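Local coordinates for putative alpha/beta hydrolase FOLD protein (Candidatus Nitrososphaera gargensis, PDB 5A62) that probably acts as a hydrolase of the alpha/beta hydrolase fold, consistent with a carboxylesterase that cleaves ester bonds, at residues A[38-43]-A[252-257]. Sequence-based numbering, arbitrary orientation.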
ATOM      1  N   ILE A  38      -7.405   2.032  24.196  1.00 10.66           N
ATOM      2  CA  ILE A  38      -8.627   1.303  23.899  1.00 11.20           C
ATOM      3  C   ILE A  38      -8.735   0.077  24.767  1.00 13.27           C
ATOM      4  O   ILE A  38      -9.812  -0.484  24.856  1.00 14.30           O
ATOM      5  CB  ILE A  38      -8.680   0.941  22.390  1.00 12.85           C
ATOM      6  CG1 ILE A  38     -10.120   0.949  21.867  1.00 14.22           C
ATOM      7  CG2 ILE A  38      -7.989  -0.366  22.065  1.00 11.84           C
ATOM      8  CD1 ILE A  38     -10.242   0.698  20.372  1.00 15.62           C
ATOM      9  N   TRP A  39      -7.639  -0.349  25.413  1.00 12.38           N
ATOM     10  CA  TRP A  39      -7.530  -1.639  26.126  1.00 13.53           C
ATOM     11  C   TRP A  39      -7.559  -1.482  27.632  1.00 16.13           C
ATOM     12  O   TRP A  39      -7.278  -2.429  28.391  1.00 15.35           O
ATOM     13  CB  TRP A  39      -6.264  -2.398  25.705  1.00 12.47           C
ATOM     14  CG  TRP A  39      -6.175  -2.869  24.305  1.00 12.58           C
ATOM     15  CD1 TRP A  39      -5.119  -2.664  23.391  1.00 11.71           C
ATOM     16  CD2 TRP A  39      -7.056  -3.793  23.635  1.00 12.58           C
ATOM     17  NE1 TRP A  39      -5.386  -3.305  22.236  1.00 12.83           N
ATOM     18  CE2 TRP A  39      -6.516  -4.051  22.358  1.00 12.91           C
ATOM     19  CE3 TRP A  39      -8.232  -4.437  23.984  1.00 14.65           C
ATOM     20  CZ2 TRP A  39      -7.112  -4.876  21.472  1.00 14.11           C
ATOM     21  CZ3 TRP A  39      -8.808  -5.275  23.114  1.00 15.45           C
ATOM     22  CH2 TRP A  39      -8.256  -5.476  21.817  1.00 15.60           C
ATOM     23  N   ASP A  40      -7.928  -0.321  28.139  1.00 17.08           N
ATOM     24  CA  ASP A  40      -7.816  -0.083  29.572  0.60 18.44           C
ATOM     25  C   ASP A  40      -8.502  -1.138  30.421  1.00 17.73           C
ATOM     26  O   ASP A  40      -7.920  -1.736  31.339  1.00 17.25           O
ATOM     27  CB  ASP A  40      -8.312   1.354  29.916  0.60 19.35           C
ATOM     28  CG  ASP A  40      -9.794   1.720  29.410  0.60 20.72           C
ATOM     29  OD1 ASP A  40     -10.520   0.949  28.710  0.60 20.99           O
ATOM     30  OD2 ASP A  40     -10.239   2.861  29.761  0.60 24.11           O
ATOM     31  N   TYR A  41      -9.761  -1.371  30.103  1.00 16.40           N
ATOM     32  CA  TYR A  41     -10.539  -2.332  30.805  1.00 16.17           C
ATOM     33  C   TYR A  41      -9.964  -3.725  30.694  1.00 15.95           C
ATOM     34  O   TYR A  41      -9.867  -4.473  31.670  1.00 16.95           O
ATOM     35  CB  TYR A  41     -11.978  -2.356  30.309  1.00 15.79           C
ATOM     36  CG  TYR A  41     -12.856  -3.418  30.935  1.00 19.03           C
ATOM     37  CD1 TYR A  41     -13.266  -3.298  32.249  1.00 23.24           C
ATOM     38  CD2 TYR A  41     -13.185  -4.568  30.242  1.00 21.58           C
ATOM     39  CE1 TYR A  41     -14.033  -4.289  32.850  1.00 25.35           C
ATOM     40  CE2 TYR A  41     -13.958  -5.547  30.827  1.00 26.44           C
ATOM     41  CZ  TYR A  41     -14.409  -5.375  32.123  1.00 28.15           C
ATOM     42  OH  TYR A  41     -15.163  -6.397  32.694  1.00 31.90           O
ATOM     43  N   GLU A  42      -9.591  -4.100  29.496  1.00 14.00           N
ATOM     44  CA  GLU A  42      -9.109  -5.426  29.257  1.00 13.09           C
ATOM     45  C   GLU A  42      -7.790  -5.685  29.991  1.00 14.95           C
ATOM     46  O   GLU A  42      -7.584  -6.803  30.458  1.00 14.34           O
ATOM     47  CB  GLU A  42      -8.860  -5.668  27.733  1.00 13.84           C
ATOM     48  CG  GLU A  42     -10.116  -5.752  26.928  1.00 14.82           C
ATOM     49  CD  GLU A  42     -10.752  -4.458  26.604  1.00 14.37           C
ATOM     50  OE1 GLU A  42     -10.283  -3.346  26.922  1.00 15.31           O
ATOM     51  OE2 GLU A  42     -11.823  -4.530  25.929  1.00 19.83           O
ATOM     52  N   ILE A  43      -6.886  -4.714  30.062  1.00 14.12           N
ATOM     53  CA  ILE A  43      -5.629  -4.910  30.774  1.00 14.44           C
ATOM     54  C   ILE A  43      -5.951  -5.218  32.246  1.00 16.13           C
ATOM     55  O   ILE A  43      -5.431  -6.216  32.769  1.00 16.44           O
ATOM     56  CB  ILE A  43      -4.724  -3.702  30.611  1.00 16.41           C
ATOM     57  CG1 ILE A  43      -4.214  -3.619  29.168  1.00 17.12           C
ATOM     58  CG2 ILE A  43      -3.582  -3.767  31.610  1.00 18.14           C
ATOM     59  CD1 ILE A  43      -3.575  -2.311  28.765  1.00 15.98           C
ATOM     60  N   ILE A 252     -14.882  -0.361  21.770  1.00 12.78           N
ATOM     61  CA  ILE A 252     -15.254   0.897  22.412  1.00 12.66           C
ATOM     62  C   ILE A 252     -16.473   0.653  23.308  1.00 13.99           C
ATOM     63  O   ILE A 252     -16.489   1.181  24.427  1.00 15.05           O
ATOM     64  CB  ILE A 252     -15.618   1.946  21.349  1.00 13.33           C
ATOM     65  CG1 ILE A 252     -14.388   2.295  20.533  1.00 15.31           C
ATOM     66  CG2 ILE A 252     -16.288   3.191  21.942  1.00 14.47           C
ATOM     67  CD1 ILE A 252     -13.278   2.935  21.270  1.00 16.47           C
ATOM     68  N   GLU A 253     -17.469  -0.096  22.826  1.00 13.93           N
ATOM     69  CA  GLU A 253     -18.695  -0.298  23.597  1.00 15.26           C
ATOM     70  C   GLU A 253     -18.524  -1.269  24.756  1.00 15.46           C
ATOM     71  O   GLU A 253     -19.230  -1.159  25.751  1.00 16.68           O
ATOM     72  CB  GLU A 253     -19.778  -0.789  22.701  1.00 17.98           C
ATOM     73  CG  GLU A 253     -20.163   0.316  21.726  1.00 22.59           C
ATOM     74  CD  GLU A 253     -21.533   0.106  21.098  1.00 31.25           C
ATOM     75  OE1 GLU A 253     -22.126  -0.993  21.276  1.00 45.42           O
ATOM     76  OE2 GLU A 253     -22.042   1.020  20.430  1.00 30.05           O
ATOM     77  N   LYS A 254     -17.633  -2.245  24.608  1.00 13.08           N
ATOM     78  CA  LYS A 254     -17.295  -3.210  25.661  1.00 13.10           C
ATOM     79  C   LYS A 254     -18.523  -3.921  26.214  1.00 13.71           C
ATOM     80  O   LYS A 254     -18.751  -3.916  27.424  1.00 14.85           O
ATOM     81  CB  LYS A 254     -16.455  -2.551  26.787  1.00 13.78           C
ATOM     82  CG  LYS A 254     -15.195  -1.874  26.250  1.00 15.62           C
ATOM     83  CD  LYS A 254     -14.143  -1.581  27.305  1.00 16.21           C
ATOM     84  CE  LYS A 254     -12.895  -0.861  26.764  1.00 17.61           C
ATOM     85  NZ  LYS A 254     -12.225  -1.578  25.713  1.00 16.99           N
ATOM     86  N   PRO A 255     -19.267  -4.605  25.370  1.00 14.17           N
ATOM     87  CA  PRO A 255     -20.397  -5.357  25.922  1.00 15.71           C
ATOM     88  C   PRO A 255     -19.966  -6.489  26.765  1.00 14.80           C
ATOM     89  O   PRO A 255     -19.027  -7.222  26.463  1.00 14.99           O
ATOM     90  CB  PRO A 255     -21.126  -5.821  24.673  1.00 15.90           C
ATOM     91  CG  PRO A 255     -20.059  -5.923  23.650  1.00 16.45           C
ATOM     92  CD  PRO A 255     -19.155  -4.763  23.920  1.00 14.80           C
ATOM     93  N   LYS A 256     -20.708  -6.738  27.848  1.00 15.88           N
ATOM     94  CA  LYS A 256     -20.313  -7.782  28.778  1.00 17.13           C
ATOM     95  C   LYS A 256     -20.153  -9.172  28.162  1.00 16.38           C
ATOM     96  O   LYS A 256     -19.239  -9.928  28.477  1.00 17.25           O
ATOM     97  CB  LYS A 256     -21.360  -7.889  29.908  1.00 23.00           C
ATOM     98  CG  LYS A 256     -21.022  -8.987  30.910  1.00 30.54           C
ATOM     99  CD  LYS A 256     -22.078  -9.116  32.004  1.00 37.63           C
ATOM    100  CE  LYS A 256     -21.492  -9.737  33.268  1.00 40.32           C
ATOM    101  NZ  LYS A 256     -21.222 -11.192  33.120  1.00 44.17           N
ATOM    102  N   GLU A 257     -21.012  -9.496  27.191  1.00 15.55           N
ATOM    103  CA  GLU A 257     -20.950 -10.794  26.580  1.00 16.03           C
ATOM    104  C   GLU A 257     -19.585 -11.044  25.910  1.00 15.63           C
ATOM    105  O   GLU A 257     -19.102 -12.139  25.865  1.00 15.36           O
ATOM    106  CB  GLU A 257     -22.048 -11.004  25.532  1.00 16.13           C
ATOM    107  CG  GLU A 257     -22.157 -12.430  25.091  1.00 18.88           C
ATOM    108  CD  GLU A 257     -23.194 -12.686  24.016  1.00 21.05           C
ATOM    109  OE1 GLU A 257     -23.695 -11.714  23.430  1.00 22.55           O
ATOM    110  OE2 GLU A 257     -23.401 -13.911  23.763  1.00 23.07           O
TER
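In this alpha/beta hydrolase fold, the turn between helices 250-253 and 256-272 sends a lysine across to the start of helix 40-48. Ile252, in the last turn of the short helix, packs against Ile38: Ile252 CD1 lies 3.8 Å from Ile38 CG1, the two chains crossing at about a right angle. A branched, apolar residue suits this buried layer, which Phe175 of helix 170-180 also borders. Lys254 then leaves the helix with positive phi (54°), and its CB points toward segment 38-43. The chain is extended at chi2 and chi3, where Lys254 CD lies 3.8 Å from Tyr41 CB, then bends at chi4 (-58°). A long aliphatic arm with a charged tip suits this place. NZ donates to Ile38 O nearly along the C=O axis and also to Val251 O. Asp40, whose OD1 is 4.3 Å from Lys254 NZ, probably adds to the negative field without a direct bond. Bent at chi2, Glu42 offers a forked salt bridge, both oxygens using syn lone pairs, with OE1 at 2.9 Å and OE2 at 3.0 Å from Lys254 NZ. Pro255, its phi fixed by the ring (-68°), leads into helix 256-272, whose Tyr259 OH hydrogen-bonds Glu42 OE2.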